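Local coordinates for protein C-domain type II peptide synthetase (Streptomyces globisporus, PDB 4ZNM) that belongs to the condensation-domain family as a type II peptide synthetase protein, with the two-lobed fold of the CoA-dependent acyltransferase clan, at residues A51-G57 / D387-I393; L100-G106 / A139-F144; E118-N122 / E395-Q400; A162-H166 / V374-A378. All blocks are in the same frame, centred on the assembly; numbering follows the deposited sequence.

Contact 1: A51-G57 / D387-I393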
# COMPACT_ATOMS: atom_id res chain seq x y z
N ALA A 51 -11.91 4.95 -0.62
CA ALA A 51 -13.26 5.44 -0.90
C ALA A 51 -14.16 4.30 -1.34
O ALA A 51 -13.73 3.42 -2.10
CB ALA A 51 -13.22 6.50 -1.97
N TRP A 52 -15.40 4.37 -0.88
CA TRP A 52 -16.44 3.40 -1.19
C TRP A 52 -17.67 4.11 -1.71
O TRP A 52 -18.11 5.11 -1.11
CB TRP A 52 -16.79 2.61 0.05
CG TRP A 52 -15.77 1.65 0.48
CD1 TRP A 52 -15.74 0.33 0.21
CD2 TRP A 52 -14.61 1.93 1.26
NE1 TRP A 52 -14.65 -0.25 0.77
CE2 TRP A 52 -13.92 0.71 1.41
CE3 TRP A 52 -14.08 3.08 1.82
CZ2 TRP A 52 -12.73 0.62 2.13
CZ3 TRP A 52 -12.90 2.99 2.53
CH2 TRP A 52 -12.24 1.76 2.68
N ARG A 53 -18.25 3.61 -2.80
CA ARG A 53 -19.53 4.11 -3.29
C ARG A 53 -20.64 3.41 -2.51
O ARG A 53 -20.68 2.16 -2.49
CB ARG A 53 -19.65 3.83 -4.80
CG ARG A 53 -20.83 4.46 -5.51
CD ARG A 53 -20.66 5.96 -5.73
NE ARG A 53 -21.78 6.46 -6.49
CZ ARG A 53 -21.81 6.60 -7.80
NH1 ARG A 53 -22.93 7.01 -8.37
NH2 ARG A 53 -20.74 6.34 -8.55
N LEU A 54 -21.53 4.20 -1.88
CA LEU A 54 -22.64 3.66 -1.06
C LEU A 54 -24.00 3.86 -1.72
O LEU A 54 -24.33 4.96 -2.10
CB LEU A 54 -22.69 4.32 0.32
CG LEU A 54 -21.40 4.31 1.15
CD1 LEU A 54 -21.65 5.01 2.52
CD2 LEU A 54 -20.93 2.93 1.36
N THR A 55 -24.76 2.78 -1.85
CA THR A 55 -26.11 2.81 -2.42
C THR A 55 -27.10 2.45 -1.33
O THR A 55 -26.98 1.38 -0.72
CB THR A 55 -26.25 1.81 -3.60
OG1 THR A 55 -25.19 2.06 -4.55
CG2 THR A 55 -27.62 1.93 -4.28
N GLY A 56 -28.04 3.35 -1.06
CA GLY A 56 -29.04 3.12 -0.04
C GLY A 56 -29.12 4.33 0.87
O GLY A 56 -28.28 5.21 0.80
N GLY A 57 -30.15 4.36 1.70
CA GLY A 57 -30.33 5.46 2.62
C GLY A 57 -29.30 5.38 3.72
O GLY A 57 -28.86 4.30 4.06
N ASP A 387 -29.08 -2.79 4.82
CA ASP A 387 -29.73 -2.13 3.70
C ASP A 387 -28.77 -1.26 2.89
O ASP A 387 -29.21 -0.55 2.01
CB ASP A 387 -30.92 -1.30 4.18
CG ASP A 387 -30.54 -0.02 4.89
OD1 ASP A 387 -29.35 0.23 5.20
OD2 ASP A 387 -31.49 0.76 5.17
N LEU A 388 -27.47 -1.29 3.21
CA LEU A 388 -26.45 -0.59 2.42
C LEU A 388 -25.61 -1.53 1.55
O LEU A 388 -25.09 -2.54 2.03
CB LEU A 388 -25.52 0.18 3.30
CG LEU A 388 -25.89 1.59 3.68
CD1 LEU A 388 -24.74 2.09 4.52
CD2 LEU A 388 -26.14 2.49 2.46
N THR A 389 -25.51 -1.19 0.27
CA THR A 389 -24.54 -1.77 -0.66
C THR A 389 -23.29 -0.87 -0.74
O THR A 389 -23.40 0.34 -0.79
CB THR A 389 -25.19 -1.93 -2.05
OG1 THR A 389 -26.26 -2.89 -1.98
CG2 THR A 389 -24.15 -2.34 -3.11
N TYR A 390 -22.11 -1.46 -0.73
CA TYR A 390 -20.89 -0.68 -0.77
C TYR A 390 -19.87 -1.36 -1.70
O TYR A 390 -19.74 -2.58 -1.73
CB TYR A 390 -20.30 -0.45 0.63
CG TYR A 390 -19.92 -1.69 1.41
CD1 TYR A 390 -18.58 -2.04 1.59
CD2 TYR A 390 -20.89 -2.48 2.00
CE1 TYR A 390 -18.22 -3.18 2.32
CE2 TYR A 390 -20.56 -3.60 2.73
CZ TYR A 390 -19.22 -3.96 2.88
OH TYR A 390 -18.90 -5.07 3.63
N SER A 391 -19.16 -0.52 -2.45
CA SER A 391 -18.27 -0.95 -3.51
C SER A 391 -17.01 -0.11 -3.43
O SER A 391 -17.09 1.10 -3.53
CB SER A 391 -18.99 -0.79 -4.85
OG SER A 391 -18.51 -1.68 -5.82
N LYS A 392 -15.87 -0.74 -3.26
CA LYS A 392 -14.60 -0.03 -3.19
C LYS A 392 -14.35 0.69 -4.52
O LYS A 392 -14.55 0.12 -5.57
CB LYS A 392 -13.47 -1.01 -2.87
CG LYS A 392 -12.07 -0.38 -2.68
CD LYS A 392 -11.98 0.30 -1.34
CE LYS A 392 -10.77 1.19 -1.21
NZ LYS A 392 -9.53 0.48 -1.45
N ILE A 393 -13.92 1.95 -4.46
CA ILE A 393 -13.57 2.70 -5.66
C ILE A 393 -12.06 2.50 -5.88
O ILE A 393 -11.23 3.08 -5.20
CB ILE A 393 -13.93 4.22 -5.54
CG1 ILE A 393 -15.44 4.45 -5.51
CG2 ILE A 393 -13.33 5.02 -6.72
CD1 ILE A 393 -15.84 5.89 -5.17
O HOH W 1 -10.40 3.82 -2.77
O HOH W 2 -29.34 2.83 6.17
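Five main-chain hydrogen bonds hold these two strands together as an antiparallel pair. R53 N donates to S391 O at 2.9 Å and S391 N returns to R53 O at 3.1 Å; at the next hydrogen-bonded pair, beyond the non-hydrogen-bonded L54 and Y390, T55 N to T389 O (3.0 Å) and T389 N to T55 O (3.1 Å) repeat the pattern, and I393 N reaches A51 O at 2.8 Å. The pairing illustrates a general principle of condensation domains: a crossover from the C-terminal half, probably the element known as the latch, adds a strand to the N-terminal sheet. Beyond the direct bonds, water bridges each end, linking A51 N to I393 O and G57 O to D387 OD1. Strand 148-156 borders 51-55 on its other side.

R53 points to the face covered by helix 110-125, where its guanidinium forms salt bridges with D148 and E110. W52, L54, Y390 and K392 share the opposite face, where W52 and Y390 pack on helix 162-180. There L54 CD2 packs on Y390 CB at 3.5 Å and W52 CD1 meets the edge of the Y390 ring, 3.9 Å from its CD1. G56 turns out of the strand at phi 130°, a backbone angle that calls for glycine. K392 sets its CD over the five-membered ring of the W52 indole, a CH-pi contact 3.7 Å from the centroid.

Contact 2: L100-G106 / A139-F144; sequences LEVRDLG and AVLGRF
Two extended strands, 101-104 and 139-143, run parallel with axes 4.7 Å apart at 20°. L100 starts the contact, laying CD1 3.8 Å from A139 CB. E101 pairs with V140: its N donates to A139 O (3.2 Å) and its O receives L141 N (2.8 Å). V102, opposite L141, places CG1 4.0 Å from R143 CD; the guanidinium of R143 goes on to E60. R103 sits across from G142, with R103 N to L141 O and R143 N to R103 O both 2.8 Å. This parallel register is that of a beta-alpha-beta unit, whose connecting helix 110-125 covers the E101, R103 and V140 face; R103 (chi1 m) forms a salt bridge there with E123, and another from NE to E101 OE2 at 3.0 Å. After D104, L105 leaves the strand at phi/psi -77/-20°, donating N to R143 O at 2.9 Å. Its side chain (chi1 m, chi2 t) turns inward, CG 3.7 Å from G142 CA, where a beta carbon would clash with L105 CD1. G106 follows at phi 115°.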
# COMPACT_ATOMS: atom_id res chain seq x y z
N LEU A 100 -17.83 12.78 12.28
CA LEU A 100 -18.06 12.51 10.87
C LEU A 100 -18.30 13.83 10.18
O LEU A 100 -19.06 14.66 10.67
CB LEU A 100 -19.24 11.57 10.66
CG LEU A 100 -19.69 11.37 9.21
CD1 LEU A 100 -18.63 10.68 8.36
CD2 LEU A 100 -21.03 10.60 9.19
N GLU A 101 -17.58 14.05 9.09
CA GLU A 101 -17.84 15.21 8.26
C GLU A 101 -18.72 14.79 7.07
O GLU A 101 -18.47 13.76 6.45
CB GLU A 101 -16.54 15.84 7.75
CG GLU A 101 -16.83 17.02 6.81
CD GLU A 101 -15.54 17.62 6.21
OE1 GLU A 101 -14.43 17.11 6.54
OE2 GLU A 101 -15.64 18.58 5.40
N VAL A 102 -19.74 15.59 6.77
CA VAL A 102 -20.62 15.31 5.63
C VAL A 102 -20.62 16.50 4.68
O VAL A 102 -20.65 17.65 5.11
CB VAL A 102 -22.07 15.00 6.07
CG1 VAL A 102 -22.91 14.55 4.87
CG2 VAL A 102 -22.09 13.90 7.12
N ARG A 103 -20.63 16.21 3.37
CA ARG A 103 -20.71 17.24 2.37
C ARG A 103 -21.81 16.89 1.39
O ARG A 103 -22.02 15.71 1.06
CB ARG A 103 -19.43 17.40 1.62
CG ARG A 103 -18.28 17.70 2.50
CD ARG A 103 -17.13 17.98 1.66
NE ARG A 103 -15.95 18.02 2.47
CZ ARG A 103 -14.77 18.35 2.00
NH1 ARG A 103 -14.66 18.73 0.71
NH2 ARG A 103 -13.72 18.33 2.82
N ASP A 104 -22.48 17.92 0.92
CA ASP A 104 -23.50 17.76 -0.11
C ASP A 104 -22.78 17.96 -1.46
O ASP A 104 -22.50 19.09 -1.85
CB ASP A 104 -24.63 18.77 0.10
CG ASP A 104 -25.48 18.49 1.38
OD1 ASP A 104 -25.55 17.32 1.86
OD2 ASP A 104 -26.11 19.46 1.89
N LEU A 105 -22.44 16.88 -2.14
CA LEU A 105 -21.69 16.95 -3.42
C LEU A 105 -22.55 17.34 -4.64
O LEU A 105 -22.04 17.78 -5.66
CB LEU A 105 -21.01 15.62 -3.72
CG LEU A 105 -19.96 15.14 -2.72
CD1 LEU A 105 -19.26 13.91 -3.31
CD2 LEU A 105 -18.94 16.22 -2.41
N GLY A 106 -23.86 17.17 -4.53
CA GLY A 106 -24.77 17.65 -5.54
C GLY A 106 -25.50 16.53 -6.24
O GLY A 106 -24.95 15.46 -6.45
N ALA A 139 -13.36 10.20 8.78
CA ALA A 139 -14.28 9.88 7.70
C ALA A 139 -14.95 11.13 7.16
O ALA A 139 -15.36 12.03 7.92
CB ALA A 139 -15.32 8.92 8.16
N VAL A 140 -15.09 11.14 5.85
CA VAL A 140 -15.79 12.20 5.16
C VAL A 140 -16.84 11.51 4.26
O VAL A 140 -16.50 10.70 3.41
CB VAL A 140 -14.84 13.08 4.36
CG1 VAL A 140 -15.59 14.17 3.65
CG2 VAL A 140 -13.76 13.67 5.27
N LEU A 141 -18.10 11.86 4.45
CA LEU A 141 -19.18 11.34 3.62
C LEU A 141 -19.66 12.40 2.63
O LEU A 141 -20.15 13.46 3.04
CB LEU A 141 -20.32 10.86 4.52
CG LEU A 141 -21.51 10.26 3.75
CD1 LEU A 141 -21.16 8.90 3.17
CD2 LEU A 141 -22.69 10.17 4.68
N GLY A 142 -19.47 12.14 1.34
CA GLY A 142 -20.00 13.01 0.31
C GLY A 142 -21.30 12.47 -0.27
O GLY A 142 -21.31 11.44 -0.92
N ARG A 143 -22.41 13.16 -0.04
CA ARG A 143 -23.72 12.63 -0.50
C ARG A 143 -24.13 13.31 -1.75
O ARG A 143 -24.10 14.53 -1.84
CB ARG A 143 -24.77 12.82 0.57
CG ARG A 143 -24.36 12.23 1.92
CD ARG A 143 -25.52 12.22 2.89
NE ARG A 143 -26.47 11.19 2.54
CZ ARG A 143 -27.56 10.89 3.25
NH1 ARG A 143 -27.84 11.55 4.37
NH2 ARG A 143 -28.37 9.94 2.83
N PHE A 144 -24.57 12.54 -2.73
CA PHE A 144 -25.19 13.11 -3.91
C PHE A 144 -26.68 13.37 -3.73
O PHE A 144 -27.21 14.41 -4.14
CB PHE A 144 -24.98 12.19 -5.09
CG PHE A 144 -23.52 11.93 -5.38
CD1 PHE A 144 -22.72 12.91 -5.94
CD2 PHE A 144 -22.96 10.70 -5.09
CE1 PHE A 144 -21.38 12.66 -6.21
CE2 PHE A 144 -21.63 10.45 -5.36
CZ PHE A 144 -20.84 11.44 -5.92
O HOH W 3 -26.73 15.91 -0.08
O HOH W 4 -26.16 16.61 -2.81

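Contact 3: E118-N122 / E395-Q400; sequences EELLN and ERQLSQ
An irregular, mostly extended segment, 395-400, passes one flank of the helical turn 118-122, closed by N122 N to E118 O at 2.9 Å. CA atoms come nearest at R396 with E118 (6.8 Å) and Q400 with N122 (6.6 Å). After E395 at the margin, R396 (chi1 m, chi3 p) sends its guanidinium back to the helix: NH2 makes a very short hydrogen bond to OD1 of N122 (chi1 -94°), 2.5 Å, and a salt bridge with E125, while L121 CD2 covers one face, 3.3 Å from R396 NE. Q397, at phi/psi -128/-22°, bends the chain so that successive amides converge on one carboxylate. Q397 N lies 2.9 Å and L398 N 3.0 Å from OE2 of E118 (chi1 -91°), a case of an acidic helix side chain satisfying main-chain NH groups of a loop. L398 also rests CD2 on E119 CG (3.6 Å), and its O takes a weak bond from N122 ND2 (3.4 Å). Past S399, Q400 donates NE2 to N122 O at 2.9 Å. Segment 395-400 reaches both sheets: Q400 pairs through its backbone with W244 of strand 242-249, and R396 packs on V49 of strand 47-55, as does L121 of the helix.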
# COMPACT_ATOMS: atom_id res chain seq x y z
N GLU A 118 -13.93 11.09 -7.01
CA GLU A 118 -12.48 11.07 -7.10
C GLU A 118 -11.89 12.36 -6.57
O GLU A 118 -10.87 12.34 -5.91
CB GLU A 118 -12.02 10.87 -8.54
CG GLU A 118 -11.81 9.44 -8.91
CD GLU A 118 -10.80 9.30 -10.02
OE1 GLU A 118 -11.14 8.71 -11.08
OE2 GLU A 118 -9.65 9.76 -9.83
N GLU A 119 -12.51 13.49 -6.88
CA GLU A 119 -12.08 14.77 -6.34
C GLU A 119 -12.17 14.82 -4.82
O GLU A 119 -11.28 15.34 -4.16
CB GLU A 119 -12.90 15.89 -6.94
CG GLU A 119 -12.56 16.11 -8.41
CD GLU A 119 -13.54 17.02 -9.15
OE1 GLU A 119 -13.34 17.21 -10.37
OE2 GLU A 119 -14.51 17.53 -8.53
N LEU A 120 -13.22 14.26 -4.24
CA LEU A 120 -13.29 14.24 -2.80
C LEU A 120 -12.16 13.38 -2.26
O LEU A 120 -11.45 13.78 -1.34
CB LEU A 120 -14.66 13.72 -2.33
CG LEU A 120 -14.85 13.71 -0.82
CD1 LEU A 120 -14.65 15.14 -0.24
CD2 LEU A 120 -16.20 13.15 -0.45
N LEU A 121 -11.98 12.20 -2.84
CA LEU A 121 -10.90 11.31 -2.38
C LEU A 121 -9.54 12.06 -2.39
O LEU A 121 -8.78 12.05 -1.40
CB LEU A 121 -10.86 10.05 -3.25
CG LEU A 121 -9.74 9.04 -2.98
CD1 LEU A 121 -9.73 8.61 -1.53
CD2 LEU A 121 -9.88 7.83 -3.87
N ASN A 122 -9.26 12.76 -3.48
CA ASN A 122 -7.97 13.41 -3.62
C ASN A 122 -7.81 14.54 -2.63
O ASN A 122 -6.73 14.76 -2.09
CB ASN A 122 -7.80 13.97 -5.02
CG ASN A 122 -7.08 13.02 -5.94
OD1 ASN A 122 -7.07 11.82 -5.70
ND2 ASN A 122 -6.48 13.55 -6.98
N GLU A 395 -10.65 2.33 -9.30
CA GLU A 395 -10.25 3.05 -10.50
C GLU A 395 -10.11 4.52 -10.17
O GLU A 395 -11.06 5.20 -9.78
CB GLU A 395 -11.25 2.82 -11.65
CG GLU A 395 -12.68 3.31 -11.42
CD GLU A 395 -13.68 2.74 -12.44
OE1 GLU A 395 -13.36 1.72 -13.11
OE2 GLU A 395 -14.78 3.32 -12.59
N ARG A 396 -8.88 5.00 -10.22
CA ARG A 396 -8.58 6.40 -10.04
C ARG A 396 -7.86 6.87 -11.29
O ARG A 396 -7.07 6.14 -11.86
CB ARG A 396 -7.71 6.63 -8.79
CG ARG A 396 -8.39 6.33 -7.46
CD ARG A 396 -7.49 6.55 -6.27
NE ARG A 396 -7.34 7.97 -5.91
CZ ARG A 396 -6.63 8.39 -4.85
NH1 ARG A 396 -6.03 7.51 -4.07
NH2 ARG A 396 -6.53 9.68 -4.56
N GLN A 397 -8.15 8.09 -11.72
CA GLN A 397 -7.56 8.60 -12.94
C GLN A 397 -6.92 9.95 -12.64
O GLN A 397 -5.98 10.39 -13.31
CB GLN A 397 -8.65 8.67 -14.03
CG GLN A 397 -9.21 7.27 -14.36
CD GLN A 397 -10.59 7.28 -14.97
OE1 GLN A 397 -10.86 8.00 -15.93
NE2 GLN A 397 -11.48 6.45 -14.42
N LEU A 398 -7.40 10.58 -11.57
CA LEU A 398 -6.99 11.91 -11.19
C LEU A 398 -5.67 11.84 -10.45
O LEU A 398 -5.59 11.27 -9.37
CB LEU A 398 -8.06 12.54 -10.29
CG LEU A 398 -8.42 14.01 -10.45
CD1 LEU A 398 -8.61 14.41 -11.89
CD2 LEU A 398 -9.70 14.24 -9.68
N SER A 399 -4.66 12.47 -11.01
CA SER A 399 -3.38 12.54 -10.33
C SER A 399 -3.42 13.55 -9.15
O SER A 399 -4.35 14.36 -9.00
CB SER A 399 -2.28 12.89 -11.33
OG SER A 399 -2.32 14.26 -11.66
N GLN A 400 -2.41 13.45 -8.31
CA GLN A 400 -2.37 14.14 -7.03
C GLN A 400 -1.01 14.80 -6.91
O GLN A 400 0.02 14.11 -6.95
CB GLN A 400 -2.60 13.16 -5.87
CG GLN A 400 -2.13 13.64 -4.49
CD GLN A 400 -3.10 14.59 -3.89
OE1 GLN A 400 -2.90 15.83 -3.89
NE2 GLN A 400 -4.19 14.05 -3.41

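Contact 4: A162-H166 / V374-A378; sequences AWAMH and VHAPA
Helix 162-180 starts directly after D161, the aspartate of the family's HHxxxD motif, and its first turn meets an extended segment, 374-378, that leaves the C-terminal sheet after strand 366-373. The backbones approach closely, with W163 CA and A376 CA 4.2 Å apart. A376 (phi/psi -152/145°) and P377 (-53/152°) keep the segment stretched out.

CH-pi contacts dominate. W163 and H166, both with chi1 t, are one helical turn apart and offer their ring faces to P377, whose ring has C-gamma exo pucker. P377 CG sits 3.3 Å from the centroid of the six-membered ring of W163, only 5° off its normal, and 3.8 Å from the centroid of the H166 ring, 28° off its normal. One proline thus serves two aromatic faces.

Between aromatic rings, W163 and H375 (chi1 t) have planes at 11° and centroids 4.6 Å apart, but they are slid so far that they barely overlap. Apolar contact is simpler: A162 CB touches V374 CG1 at 3.5 Å, and V374 still pairs through its backbone with I414 of strand 410-416.

Polar linkage is indirect. The indole NE1 of W163 bonds to E304 O, outside these segments, while the amide of W163 is joined to the other segment through one water, which accepts from W163 N at 3.0 Å and donates to H375 O at 2.8 Å.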
# COMPACT_ATOMS: atom_id res chain seq x y z
N ALA A 162 -3.49 -1.59 3.51
CA ALA A 162 -4.64 -1.74 2.60
C ALA A 162 -5.62 -2.79 3.11
O ALA A 162 -6.83 -2.56 3.13
CB ALA A 162 -4.18 -2.07 1.20
N TRP A 163 -5.10 -3.91 3.59
CA TRP A 163 -5.96 -4.99 4.09
C TRP A 163 -6.76 -4.50 5.30
O TRP A 163 -7.97 -4.74 5.42
CB TRP A 163 -5.11 -6.23 4.44
CG TRP A 163 -5.87 -7.40 5.01
CD1 TRP A 163 -6.44 -7.47 6.23
CD2 TRP A 163 -6.09 -8.67 4.39
NE1 TRP A 163 -7.01 -8.70 6.42
CE2 TRP A 163 -6.81 -9.46 5.31
CE3 TRP A 163 -5.76 -9.22 3.15
CZ2 TRP A 163 -7.20 -10.76 5.03
CZ3 TRP A 163 -6.15 -10.52 2.87
CH2 TRP A 163 -6.87 -11.27 3.81
N ALA A 164 -6.09 -3.73 6.16
CA ALA A 164 -6.77 -3.16 7.33
C ALA A 164 -7.90 -2.22 6.94
O ALA A 164 -8.90 -2.16 7.63
CB ALA A 164 -5.76 -2.41 8.23
N MSE A 165 -7.72 -1.47 5.86
CA MSE A 165 -8.74 -0.51 5.41
C MSE A 165 -10.00 -1.29 4.92
O MSE A 165 -11.12 -0.90 5.16
CB MSE A 165 -8.22 0.39 4.29
CG MSE A 165 -7.20 1.42 4.71
SE MSE A 165 -7.92 2.78 5.87
CE MSE A 165 -9.43 3.33 4.82
N HIS A 166 -9.78 -2.40 4.26
CA HIS A 166 -10.89 -3.27 3.86
C HIS A 166 -11.64 -3.75 5.12
O HIS A 166 -12.87 -3.66 5.18
CB HIS A 166 -10.38 -4.42 3.02
CG HIS A 166 -11.40 -5.48 2.78
ND1 HIS A 166 -12.06 -5.62 1.58
CD2 HIS A 166 -11.87 -6.47 3.59
CE1 HIS A 166 -12.89 -6.65 1.66
NE2 HIS A 166 -12.80 -7.17 2.87
N VAL A 374 -1.05 -4.49 -4.11
CA VAL A 374 -1.90 -4.23 -2.97
C VAL A 374 -2.48 -5.54 -2.47
O VAL A 374 -3.02 -6.33 -3.24
CB VAL A 374 -3.04 -3.26 -3.35
CG1 VAL A 374 -3.98 -3.06 -2.18
CG2 VAL A 374 -2.48 -1.94 -3.75
N HIS A 375 -2.37 -5.75 -1.17
CA HIS A 375 -2.88 -6.96 -0.55
C HIS A 375 -4.16 -6.64 0.22
O HIS A 375 -4.16 -5.91 1.21
CB HIS A 375 -1.82 -7.56 0.38
CG HIS A 375 -2.30 -8.76 1.13
ND1 HIS A 375 -2.34 -10.03 0.58
CD2 HIS A 375 -2.76 -8.89 2.39
CE1 HIS A 375 -2.81 -10.88 1.47
NE2 HIS A 375 -3.08 -10.21 2.58
N ALA A 376 -5.26 -7.18 -0.25
CA ALA A 376 -6.55 -6.90 0.35
C ALA A 376 -7.46 -8.10 0.12
O ALA A 376 -7.35 -8.75 -0.92
CB ALA A 376 -7.14 -5.63 -0.24
N PRO A 377 -8.34 -8.41 1.08
CA PRO A 377 -9.16 -9.61 0.86
C PRO A 377 -9.91 -9.58 -0.48
O PRO A 377 -10.21 -8.50 -1.03
CB PRO A 377 -10.13 -9.57 2.05
CG PRO A 377 -9.42 -8.81 3.10
CD PRO A 377 -8.65 -7.76 2.35
N ALA A 378 -10.18 -10.77 -1.02
CA ALA A 378 -10.82 -10.91 -2.32
C ALA A 378 -12.25 -10.36 -2.30
O ALA A 378 -13.01 -10.62 -1.35
CB ALA A 378 -10.82 -12.37 -2.75
O HOH W 5 -2.28 -4.84 2.96

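From the N terminus, strand 47-55 opens contact 1, which waits for its partner while contact 2 opens and closes within its span. Helix 110-125 opens contact 3 before contact 2 closes, so contacts 2 and 3 cross. Next 162-166 opens contact 4. Closure then follows along one passage of chain: contact 4 at 374-378, contact 1 at 387-393, contact 3 at 395-400. Contact 4 therefore lies within both other long loops, and contacts 1 and 3 cross. Contact 2 pairs the strands flanking helix 110-125, contact 3 ties that helix to the loop 395-400, contact 4 ties helix 162-180 to the chain leaving strand 366-373 of the second sheet, and contact 1 brings the later chain onto the first.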